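Local coordinates for oxidoreductase, NAD-binding/iron-sulfur cluster-binding protein (Nitratireductor pacificus pht-3B, PDB 6ZXU) that acts as a catabolic reductive dehalogenase, using cobalamin and two 4Fe-4S clusters to remove halogen from organic compounds, at residues E108-S113 and Y241-D246; T172-A177 and Y388-D393; R188-P193 and K340-L345; A202-A207 and V236-Y241. All blocks are in the same frame, centred on the assembly; numbering follows the deposited sequence.

Contact 1: E108-S113 and Y241-D246; sequences ENLKAS and YALAAD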
# COMPACT_ATOMS: atom_id res chain seq x y z
N GLU A 108 -12.27 1.53 -19.63
CA GLU A 108 -10.82 1.53 -19.36
C GLU A 108 -10.53 1.99 -17.94
O GLU A 108 -9.84 1.32 -17.19
CB GLU A 108 -10.07 2.41 -20.36
CG GLU A 108 -10.15 1.80 -21.78
CD GLU A 108 -9.78 2.76 -22.90
OE1 GLU A 108 -9.42 3.95 -22.61
OE2 GLU A 108 -9.83 2.28 -24.07
N ASN A 109 -11.09 3.12 -17.57
CA ASN A 109 -10.87 3.71 -16.24
C ASN A 109 -11.28 2.83 -15.11
O ASN A 109 -10.60 2.71 -14.13
CB ASN A 109 -11.52 5.06 -16.16
CG ASN A 109 -11.57 5.60 -14.75
OD1 ASN A 109 -12.56 5.40 -14.06
ND2 ASN A 109 -10.50 6.31 -14.34
N LEU A 110 -12.41 2.19 -15.25
CA LEU A 110 -12.91 1.39 -14.18
C LEU A 110 -12.15 0.05 -14.08
O LEU A 110 -11.94 -0.48 -13.00
CB LEU A 110 -14.38 1.17 -14.38
CG LEU A 110 -15.24 0.75 -13.25
CD1 LEU A 110 -15.13 1.70 -12.07
CD2 LEU A 110 -16.71 0.62 -13.73
N LYS A 111 -11.76 -0.51 -15.23
CA LYS A 111 -10.88 -1.68 -15.23
C LYS A 111 -9.51 -1.39 -14.64
O LYS A 111 -9.02 -2.13 -13.85
CB LYS A 111 -10.68 -2.20 -16.65
CG LYS A 111 -11.86 -2.94 -17.21
CD LYS A 111 -11.50 -3.32 -18.67
CE LYS A 111 -12.11 -4.63 -19.00
NZ LYS A 111 -11.79 -4.88 -20.45
N ALA A 112 -8.95 -0.24 -14.97
CA ALA A 112 -7.69 0.21 -14.40
C ALA A 112 -7.81 0.44 -12.89
O ALA A 112 -6.87 0.15 -12.13
CB ALA A 112 -7.21 1.47 -15.08
N SER A 113 -8.97 0.84 -12.44
CA SER A 113 -9.25 1.02 -11.02
C SER A 113 -9.23 -0.29 -10.32
O SER A 113 -8.70 -0.35 -9.20
CB SER A 113 -10.59 1.74 -10.78
OG SER A 113 -10.64 3.02 -11.36
N TYR A 241 -24.26 3.31 -14.85
CA TYR A 241 -23.08 3.96 -15.52
C TYR A 241 -22.73 3.05 -16.74
O TYR A 241 -22.21 1.93 -16.58
CB TYR A 241 -21.90 4.00 -14.52
CG TYR A 241 -20.58 4.68 -14.90
CD1 TYR A 241 -20.53 5.98 -15.22
CD2 TYR A 241 -19.40 3.99 -14.75
CE1 TYR A 241 -19.34 6.63 -15.44
CE2 TYR A 241 -18.15 4.59 -14.98
CZ TYR A 241 -18.10 5.91 -15.30
OH TYR A 241 -16.87 6.53 -15.52
N ALA A 242 -22.99 3.54 -17.93
CA ALA A 242 -22.82 2.73 -19.14
C ALA A 242 -21.36 2.55 -19.46
O ALA A 242 -20.58 3.51 -19.44
CB ALA A 242 -23.50 3.37 -20.32
N LEU A 243 -21.04 1.32 -19.78
CA LEU A 243 -19.67 0.88 -20.02
C LEU A 243 -19.60 0.04 -21.29
O LEU A 243 -20.46 -0.80 -21.52
CB LEU A 243 -19.20 -0.01 -18.83
CG LEU A 243 -19.21 0.57 -17.44
CD1 LEU A 243 -19.11 -0.52 -16.39
CD2 LEU A 243 -18.07 1.57 -17.33
N ALA A 244 -18.47 0.16 -22.01
CA ALA A 244 -18.17 -0.79 -23.12
C ALA A 244 -17.96 -2.22 -22.60
O ALA A 244 -17.16 -2.44 -21.66
CB ALA A 244 -16.97 -0.30 -23.89
N ALA A 245 -18.72 -3.19 -23.13
CA ALA A 245 -18.64 -4.57 -22.69
C ALA A 245 -17.50 -5.42 -23.37
O ALA A 245 -16.97 -5.03 -24.40
CB ALA A 245 -19.97 -5.27 -22.90
N ASP A 246 -17.18 -6.58 -22.77
CA ASP A 246 -16.19 -7.51 -23.26
C ASP A 246 -16.88 -8.71 -23.84
O ASP A 246 -18.08 -8.78 -23.83
CB ASP A 246 -15.25 -7.93 -22.11
CG ASP A 246 -14.35 -6.73 -21.64
OD1 ASP A 246 -13.56 -6.22 -22.43
OD2 ASP A 246 -14.42 -6.26 -20.47
O HOH W 1 -15.01 4.72 -15.13
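Leu110 has its CG trans to the backbone N (chi1 -161°), which sends its branched end off helix 103-116 toward Leu243 and Tyr241; Lys111, one residue on, kinks at chi3 (146°) and carries its ammonium group to Asp246. The leucine works through a single methyl. Leu110 CD2 sits 3.8 Å from Leu243 CD1 and 4.0 Å from Leu243 CD2, with the two side chains crossing at about a right angle. The same methyl also approaches the edge of the Tyr241 ring, near its plane, where Leu110 CD2 is 4.4 Å from Tyr241 CE2. These apolar touches fasten helix 103-116 to the loop that leaves strand 232-239, an inner strand of a four-stranded antiparallel sheet. Tyr186 of helix 168-190 packs on Leu110, and Ile124 of strand 121-126, one of the two edge strands, packs on Leu243. At the Asp246 end a salt bridge takes over: Lys111 NZ lies 3.0 Å from both Asp246 OD1 and Asp246 OD2, meeting each oxygen on its syn side and 20° out of the carboxylate plane. Asp246 OD2 has a second partner, the backbone N-H of Ile124, which helps fix the carboxylate. At the other end of the contact a water lies in the plane of the Tyr241 ring; it accepts from Tyr241 OH at 2.6 Å and donates to Asn109 OD1 at 2.8 Å. Asn109 is buried, and its amide is gripped further by Tyr186 OH at OD1 and by the Trp640 carbonyl at ND2.

Contact 2: T172-A177 and Y388-D393; sequences TDMRCA and YYLGAD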
# COMPACT_ATOMS: atom_id res chain seq x y z
N THR A 172 -10.23 -14.83 0.22
CA THR A 172 -10.39 -14.22 -1.09
C THR A 172 -11.76 -13.52 -1.23
O THR A 172 -11.84 -12.45 -1.82
CB THR A 172 -10.15 -15.27 -2.14
OG1 THR A 172 -8.90 -15.95 -1.87
CG2 THR A 172 -10.12 -14.63 -3.51
N ASP A 173 -12.81 -14.08 -0.67
CA ASP A 173 -14.08 -13.31 -0.57
C ASP A 173 -13.92 -11.97 0.12
O ASP A 173 -14.51 -10.96 -0.30
CB ASP A 173 -15.20 -14.12 0.12
CG ASP A 173 -15.87 -15.12 -0.81
OD1 ASP A 173 -15.69 -15.07 -2.07
OD2 ASP A 173 -16.57 -16.00 -0.28
N MET A 174 -13.21 -11.95 1.24
CA MET A 174 -12.94 -10.66 1.93
C MET A 174 -12.33 -9.61 1.00
O MET A 174 -12.74 -8.44 0.97
CB MET A 174 -12.00 -10.91 3.15
CG MET A 174 -11.66 -9.65 3.91
SD MET A 174 -10.29 -9.93 5.11
CE MET A 174 -8.93 -10.42 3.98
N ARG A 175 -11.31 -10.00 0.27
CA ARG A 175 -10.67 -9.09 -0.66
C ARG A 175 -11.65 -8.69 -1.76
O ARG A 175 -11.65 -7.56 -2.17
CB ARG A 175 -9.41 -9.78 -1.20
CG ARG A 175 -8.60 -8.97 -2.17
CD ARG A 175 -8.04 -7.69 -1.63
NE ARG A 175 -7.55 -7.83 -0.23
CZ ARG A 175 -6.42 -8.44 0.12
NH1 ARG A 175 -5.63 -9.02 -0.82
NH2 ARG A 175 -6.06 -8.54 1.43
N CYS A 176 -12.54 -9.60 -2.21
CA CYS A 176 -13.57 -9.27 -3.22
C CYS A 176 -14.59 -8.27 -2.72
O CYS A 176 -14.91 -7.31 -3.41
CB CYS A 176 -14.24 -10.51 -3.71
SG CYS A 176 -13.18 -11.48 -4.78
N ALA A 177 -15.01 -8.41 -1.48
CA ALA A 177 -15.93 -7.46 -0.89
C ALA A 177 -15.31 -6.11 -0.76
O ALA A 177 -15.90 -5.11 -1.00
CB ALA A 177 -16.36 -7.97 0.45
N TYR A 388 2.08 -12.82 4.03
CA TYR A 388 2.22 -12.98 2.56
C TYR A 388 0.95 -13.55 1.95
O TYR A 388 0.43 -13.03 0.98
CB TYR A 388 3.46 -13.77 2.21
CG TYR A 388 4.73 -13.04 2.59
CD1 TYR A 388 5.04 -11.77 2.05
CD2 TYR A 388 5.65 -13.59 3.44
CE1 TYR A 388 6.17 -11.10 2.41
CE2 TYR A 388 6.83 -12.92 3.79
CZ TYR A 388 7.08 -11.69 3.29
OH TYR A 388 8.24 -10.99 3.60
N TYR A 389 0.33 -14.47 2.67
CA TYR A 389 -0.95 -15.03 2.27
C TYR A 389 -2.03 -14.01 2.12
O TYR A 389 -2.88 -14.10 1.24
CB TYR A 389 -1.40 -16.09 3.33
CG TYR A 389 -2.77 -16.63 3.16
CD1 TYR A 389 -3.14 -17.44 2.06
CD2 TYR A 389 -3.72 -16.41 4.13
CE1 TYR A 389 -4.42 -18.02 1.97
CE2 TYR A 389 -4.98 -17.00 4.05
CZ TYR A 389 -5.31 -17.80 2.95
OH TYR A 389 -6.56 -18.32 2.91
N LEU A 390 -2.04 -13.05 3.03
CA LEU A 390 -3.08 -12.04 3.05
C LEU A 390 -2.77 -10.90 2.13
O LEU A 390 -3.64 -10.08 1.85
CB LEU A 390 -3.28 -11.51 4.50
CG LEU A 390 -3.81 -12.50 5.53
CD1 LEU A 390 -3.66 -11.95 6.93
CD2 LEU A 390 -5.28 -12.74 5.21
N GLY A 391 -1.56 -10.81 1.64
CA GLY A 391 -1.22 -9.80 0.59
C GLY A 391 -0.11 -8.82 0.89
O GLY A 391 0.06 -7.86 0.15
N ALA A 392 0.62 -9.00 1.99
CA ALA A 392 1.76 -8.11 2.25
C ALA A 392 2.85 -8.28 1.20
O ALA A 392 3.04 -9.36 0.67
CB ALA A 392 2.30 -8.36 3.65
N ASP A 393 3.58 -7.22 0.89
CA ASP A 393 4.77 -7.29 0.07
C ASP A 393 6.09 -7.62 0.82
O ASP A 393 6.91 -8.30 0.30
CB ASP A 393 4.93 -5.99 -0.75
CG ASP A 393 3.69 -5.81 -1.77
OD1 ASP A 393 3.44 -6.78 -2.56
OD2 ASP A 393 2.91 -4.82 -1.69
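Arg175 leaves helix 168-190 with its CB pointing toward segment 388-393 and ends in a hydrogen bond to the carbonyl of Leu390. CG continues away from the backbone N (chi1 -179°), and the chain then bends at chi2 and chi3, bringing the guanidinium round to Leu390 O, which it meets by its edge. CZ stands 3.7 Å from Leu390 O, and NH1 of Arg175 is 3.5 Å from Leu390 O. NH2 makes the bond, at 2.9 Å from Leu390 O, with an N-H...O angle of 168°; the oxygen lies only 3° out of the guanidinium plane, and the donor arrives almost in line with the C=O bond. Two salt bridges hold the same group from elsewhere, NE to Glu178 of its own helix and NH2 to its strongest partner, Glu458 of helix 445-469. Leu390 belongs to the last turn of helix 376-390, where Gly391, at positive phi, closes a Schellman motif before the chain enters strand 394-399 at the edge of the second four-stranded sheet. Beside the polar bond, Met174 CE comes within 4.5 Å of Leu390 CD2, and both side chains pack on Val462. Because a buried cation meets a carbonyl at a helix C-terminus, the helix dipole would probably favour it, while Glu178 and Glu458 would probably offset its charge in the presence of nearby Arg455.

Contact 3: R188-P193 and K340-L345; sequences RWMGFP and KHPLAL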
# COMPACT_ATOMS: atom_id res chain seq x y z
N ARG A 188 -20.58 5.68 -7.24
CA ARG A 188 -21.60 6.47 -6.50
C ARG A 188 -21.16 7.90 -6.26
O ARG A 188 -21.94 8.84 -6.39
CB ARG A 188 -21.96 5.79 -5.21
CG ARG A 188 -22.82 4.56 -5.38
CD ARG A 188 -23.40 4.09 -4.07
NE ARG A 188 -22.36 3.71 -3.05
CZ ARG A 188 -21.88 2.51 -2.85
NH1 ARG A 188 -22.20 1.45 -3.63
NH2 ARG A 188 -20.97 2.33 -1.90
N TRP A 189 -19.88 8.12 -5.99
CA TRP A 189 -19.37 9.48 -5.85
C TRP A 189 -19.24 10.27 -7.13
O TRP A 189 -19.20 11.51 -7.12
CB TRP A 189 -18.02 9.46 -5.14
CG TRP A 189 -18.14 9.47 -3.64
CD1 TRP A 189 -18.04 8.40 -2.76
CD2 TRP A 189 -18.45 10.61 -2.86
NE1 TRP A 189 -18.23 8.84 -1.47
CE2 TRP A 189 -18.47 10.19 -1.49
CE3 TRP A 189 -18.69 11.98 -3.17
CZ2 TRP A 189 -18.76 11.07 -0.43
CZ3 TRP A 189 -18.98 12.88 -2.09
CH2 TRP A 189 -19.00 12.41 -0.75
N MET A 190 -19.17 9.58 -8.27
CA MET A 190 -19.19 10.20 -9.59
C MET A 190 -20.64 10.54 -10.03
O MET A 190 -20.83 11.28 -11.00
CB MET A 190 -18.55 9.26 -10.60
CG MET A 190 -17.04 9.34 -10.57
SD MET A 190 -16.27 8.53 -12.03
CE MET A 190 -16.93 6.85 -11.96
N GLY A 191 -21.64 10.03 -9.30
CA GLY A 191 -23.02 10.48 -9.49
C GLY A 191 -23.93 9.38 -10.01
O GLY A 191 -25.07 9.67 -10.34
N PHE A 192 -23.50 8.12 -10.01
CA PHE A 192 -24.26 7.03 -10.58
C PHE A 192 -24.54 5.99 -9.58
O PHE A 192 -23.63 5.58 -8.83
CB PHE A 192 -23.51 6.38 -11.81
CG PHE A 192 -23.17 7.32 -12.89
CD1 PHE A 192 -22.06 8.16 -12.80
CD2 PHE A 192 -23.99 7.45 -14.00
CE1 PHE A 192 -21.78 9.12 -13.76
CE2 PHE A 192 -23.70 8.37 -14.97
CZ PHE A 192 -22.59 9.19 -14.87
N PRO A 193 -25.78 5.53 -9.47
CA PRO A 193 -26.06 4.40 -8.60
C PRO A 193 -25.30 3.16 -8.98
O PRO A 193 -25.07 2.86 -10.16
CB PRO A 193 -27.56 4.18 -8.80
CG PRO A 193 -28.06 5.57 -9.08
CD PRO A 193 -27.02 6.15 -9.97
N LYS A 340 -10.11 14.39 -1.83
CA LYS A 340 -10.63 15.20 -2.87
C LYS A 340 -11.04 14.37 -4.10
O LYS A 340 -11.88 14.79 -4.85
CB LYS A 340 -9.58 16.21 -3.31
CG LYS A 340 -9.03 17.06 -2.21
CD LYS A 340 -8.19 18.18 -2.88
CE LYS A 340 -6.96 18.55 -2.11
NZ LYS A 340 -6.25 19.75 -2.65
N HIS A 341 -10.43 13.19 -4.31
CA HIS A 341 -10.75 12.39 -5.49
C HIS A 341 -11.77 11.33 -5.14
O HIS A 341 -11.72 10.77 -4.05
CB HIS A 341 -9.47 11.76 -6.03
CG HIS A 341 -9.65 11.11 -7.36
ND1 HIS A 341 -10.26 9.89 -7.51
CD2 HIS A 341 -9.29 11.50 -8.59
CE1 HIS A 341 -10.24 9.54 -8.79
NE2 HIS A 341 -9.68 10.52 -9.46
N PRO A 342 -12.75 11.06 -6.04
CA PRO A 342 -13.82 10.06 -5.72
C PRO A 342 -13.36 8.65 -5.38
O PRO A 342 -14.06 7.95 -4.64
CB PRO A 342 -14.61 10.00 -7.03
CG PRO A 342 -14.49 11.36 -7.59
CD PRO A 342 -13.09 11.81 -7.27
N LEU A 343 -12.24 8.21 -5.91
CA LEU A 343 -11.71 6.91 -5.58
C LEU A 343 -11.27 6.81 -4.13
O LEU A 343 -11.60 5.83 -3.44
CB LEU A 343 -10.55 6.54 -6.53
CG LEU A 343 -9.98 5.14 -6.35
CD1 LEU A 343 -11.00 4.03 -6.57
CD2 LEU A 343 -8.79 4.91 -7.30
N ALA A 344 -10.53 7.81 -3.67
CA ALA A 344 -10.18 7.88 -2.25
C ALA A 344 -11.44 7.95 -1.34
O ALA A 344 -11.53 7.28 -0.32
CB ALA A 344 -9.32 9.10 -2.02
N LEU A 345 -12.42 8.74 -1.73
CA LEU A 345 -13.71 8.76 -1.01
C LEU A 345 -14.38 7.39 -0.97
O LEU A 345 -15.03 7.05 0.02
CB LEU A 345 -14.68 9.80 -1.62
CG LEU A 345 -14.28 11.24 -1.29
CD1 LEU A 345 -14.95 12.25 -2.17
CD2 LEU A 345 -14.67 11.55 0.17
O HOH W 2 -16.92 8.28 1.16
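The backbones come closest where Trp189 CA lies 5.6 Å from Pro342 CA, as helix 168-190 runs out and helix 342-354 begins. On the first side Gly191 takes up a positive phi and completes a Schellman motif. On the second, His341 is the N-cap: its ND1 accepts from Leu343 N at 3.1 Å with an N-H...N angle of 163°, while its NE2 is held by the Phe642 carbonyl. Between these two helix ends the packing is apolar. Trp189 CB rests 3.9 Å from Pro342 CB, and Met190 CG adds a looser touch to that proline carbon, Pro342 CB, at 4.3 Å. The indole is the main surface. Leu345 CB makes a CH-pi contact over its five-membered ring, 3.7 Å from the Trp189 ring centroid and 10° off the normal. Leu345 CG is turned to the far side of CB from its carbonyl carbon (chi1 -73°); the two side chains lie roughly perpendicular, and CD1 comes over the six-membered ring on the same face, 3.9 Å from Trp189 CE3. The joint thus sets the C-terminal turn of one helix against the first turn of another, and Val646 of the short strand 645-647 touches Trp189, Pro342 and Leu345 alike. The polar corner of the indole is tied to the same leucine by water: Trp189 NE1 donates to a water 3.0 Å away, which donates in turn to Leu345 O. Pro342 is further backed by Tyr186 from the preceding turn of helix 168-190.

Contact 4: A202-A207 and V236-Y241; sequences AQVDLA and VVTTGY
No hydrogen bond joins 202-207 to 236-241, Leu206 CA and Val236 CA being the nearest pair of alpha carbons at 7.1 Å. Strand 232-239, which carries the second segment, is an inner member of a four-stranded antiparallel sheet, flanked by strands 142-149 and 194-198, and segment 202-207 leads into helix 206-212 over one face of it. Val236 and Thr238 turn toward that layer; Val237 and Thr239, between and beyond them, touch helix 168-190 on the other face. Leu206 starts off to the side, but its CD2 methyl reaches Val236 CG2 at 3.5 Å, tighter than usual for two carbons, the two side chains running antiparallel alongside each other. Val204 spreads its two methyls over two strand residues: CG1 lies 4.1 Å from Thr238 CG2, and CG2 is a loose 4.5 Å from Val236 CG1. Thr238 OG1 sits between the backbone N and the carbonyl carbon (chi1 58°), which leaves CG2 anti to that carbon and facing Val204, while OG1 itself bonds with His140 ND1 and His197 NE2. Asp205 is the N-cap of helix 206-212, its OD1 accepting from Arg208 N. At the end of the strand, Thr239 opens an ST turn, in which Thr239 OG1 accepts from Tyr241 N at 3.0 Å with an N-H...O angle of 163°.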
# COMPACT_ATOMS: atom_id res chain seq x y z
N ALA A 202 -24.93 -10.94 -2.45
CA ALA A 202 -25.07 -10.75 -3.92
C ALA A 202 -26.56 -10.72 -4.28
O ALA A 202 -27.32 -11.53 -3.82
CB ALA A 202 -24.36 -11.89 -4.66
N GLN A 203 -26.93 -9.80 -5.15
CA GLN A 203 -28.27 -9.73 -5.80
C GLN A 203 -28.28 -10.26 -7.24
O GLN A 203 -29.26 -10.08 -7.92
CB GLN A 203 -28.76 -8.29 -5.82
CG GLN A 203 -28.82 -7.65 -4.44
CD GLN A 203 -29.12 -6.18 -4.54
OE1 GLN A 203 -28.79 -5.50 -5.55
NE2 GLN A 203 -29.75 -5.67 -3.51
N VAL A 204 -27.17 -10.82 -7.72
CA VAL A 204 -27.02 -11.26 -9.10
C VAL A 204 -26.29 -12.56 -9.11
O VAL A 204 -25.71 -12.98 -8.07
CB VAL A 204 -26.26 -10.25 -9.96
CG1 VAL A 204 -27.00 -8.96 -10.07
CG2 VAL A 204 -24.85 -10.02 -9.39
N ASP A 205 -26.27 -13.22 -10.26
CA ASP A 205 -25.63 -14.55 -10.40
C ASP A 205 -24.17 -14.32 -10.81
O ASP A 205 -23.88 -14.11 -11.98
CB ASP A 205 -26.34 -15.42 -11.45
CG ASP A 205 -25.88 -16.86 -11.44
OD1 ASP A 205 -24.69 -17.20 -11.23
OD2 ASP A 205 -26.74 -17.72 -11.70
N LEU A 206 -23.28 -14.42 -9.83
CA LEU A 206 -21.90 -14.08 -10.03
C LEU A 206 -21.26 -14.99 -11.06
O LEU A 206 -20.56 -14.52 -11.92
CB LEU A 206 -21.10 -14.17 -8.70
CG LEU A 206 -21.56 -13.35 -7.49
CD1 LEU A 206 -20.86 -13.79 -6.21
CD2 LEU A 206 -21.33 -11.88 -7.77
N ALA A 207 -21.43 -16.30 -10.95
CA ALA A 207 -20.82 -17.24 -11.87
C ALA A 207 -21.27 -17.02 -13.30
O ALA A 207 -20.44 -16.98 -14.24
CB ALA A 207 -21.05 -18.65 -11.43
N VAL A 236 -18.51 -8.27 -8.12
CA VAL A 236 -19.25 -7.58 -9.20
C VAL A 236 -19.69 -6.22 -8.70
O VAL A 236 -20.05 -6.03 -7.53
CB VAL A 236 -20.48 -8.39 -9.64
CG1 VAL A 236 -21.29 -7.58 -10.63
CG2 VAL A 236 -20.06 -9.74 -10.22
N VAL A 237 -19.59 -5.25 -9.56
CA VAL A 237 -20.26 -3.98 -9.35
C VAL A 237 -21.30 -3.82 -10.49
O VAL A 237 -20.95 -3.78 -11.68
CB VAL A 237 -19.29 -2.81 -9.38
CG1 VAL A 237 -20.02 -1.50 -9.23
CG2 VAL A 237 -18.23 -2.96 -8.26
N THR A 238 -22.59 -3.71 -10.13
CA THR A 238 -23.64 -3.46 -11.09
C THR A 238 -23.94 -1.98 -11.05
O THR A 238 -23.90 -1.34 -9.98
CB THR A 238 -24.92 -4.26 -10.82
OG1 THR A 238 -25.41 -3.94 -9.50
CG2 THR A 238 -24.66 -5.73 -10.94
N THR A 239 -24.26 -1.41 -12.18
CA THR A 239 -24.53 0.02 -12.26
C THR A 239 -25.28 0.37 -13.55
O THR A 239 -25.35 -0.44 -14.49
CB THR A 239 -23.18 0.81 -12.18
OG1 THR A 239 -23.42 2.22 -12.21
CG2 THR A 239 -22.27 0.48 -13.35
N GLY A 240 -25.85 1.56 -13.57
CA GLY A 240 -26.42 2.16 -14.76
C GLY A 240 -25.44 3.10 -15.45
O GLY A 240 -25.73 3.61 -16.53
N TYR A 241 -24.26 3.31 -14.85
CA TYR A 241 -23.08 3.96 -15.52
C TYR A 241 -22.73 3.05 -16.74
O TYR A 241 -22.21 1.93 -16.58
CB TYR A 241 -21.90 4.00 -14.52
CG TYR A 241 -20.58 4.68 -14.90
CD1 TYR A 241 -20.53 5.98 -15.22
CD2 TYR A 241 -19.40 3.99 -14.75
CE1 TYR A 241 -19.34 6.63 -15.44
CE2 TYR A 241 -18.15 4.59 -14.98
CZ TYR A 241 -18.10 5.91 -15.30
OH TYR A 241 -16.87 6.53 -15.52

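Overall arrangement
Contacts 1, 2 and 4 are buried, whereas contact 3 is only partly so. Contacts 2 and 3 use the same helix, 168-190, in its earlier part and at its C-terminal end, with centres about 24 Å apart. Contacts 1 and 4 share Tyr241, where strand 232-239 gives way to its loop, and contact 3 joins them there: Met190 CE is 3.6 Å from Tyr241 OH, and Pro193 O lies 2.7 Å from Thr239 OG1, a probable hydrogen bond. Contact 4 is purely apolar across a sheet face, contact 3 aromatic-aliphatic with a water, contact 1 mixed with a salt bridge at its more exposed end. Contact 2, nearest the chain's centre, depends on a buried arginine.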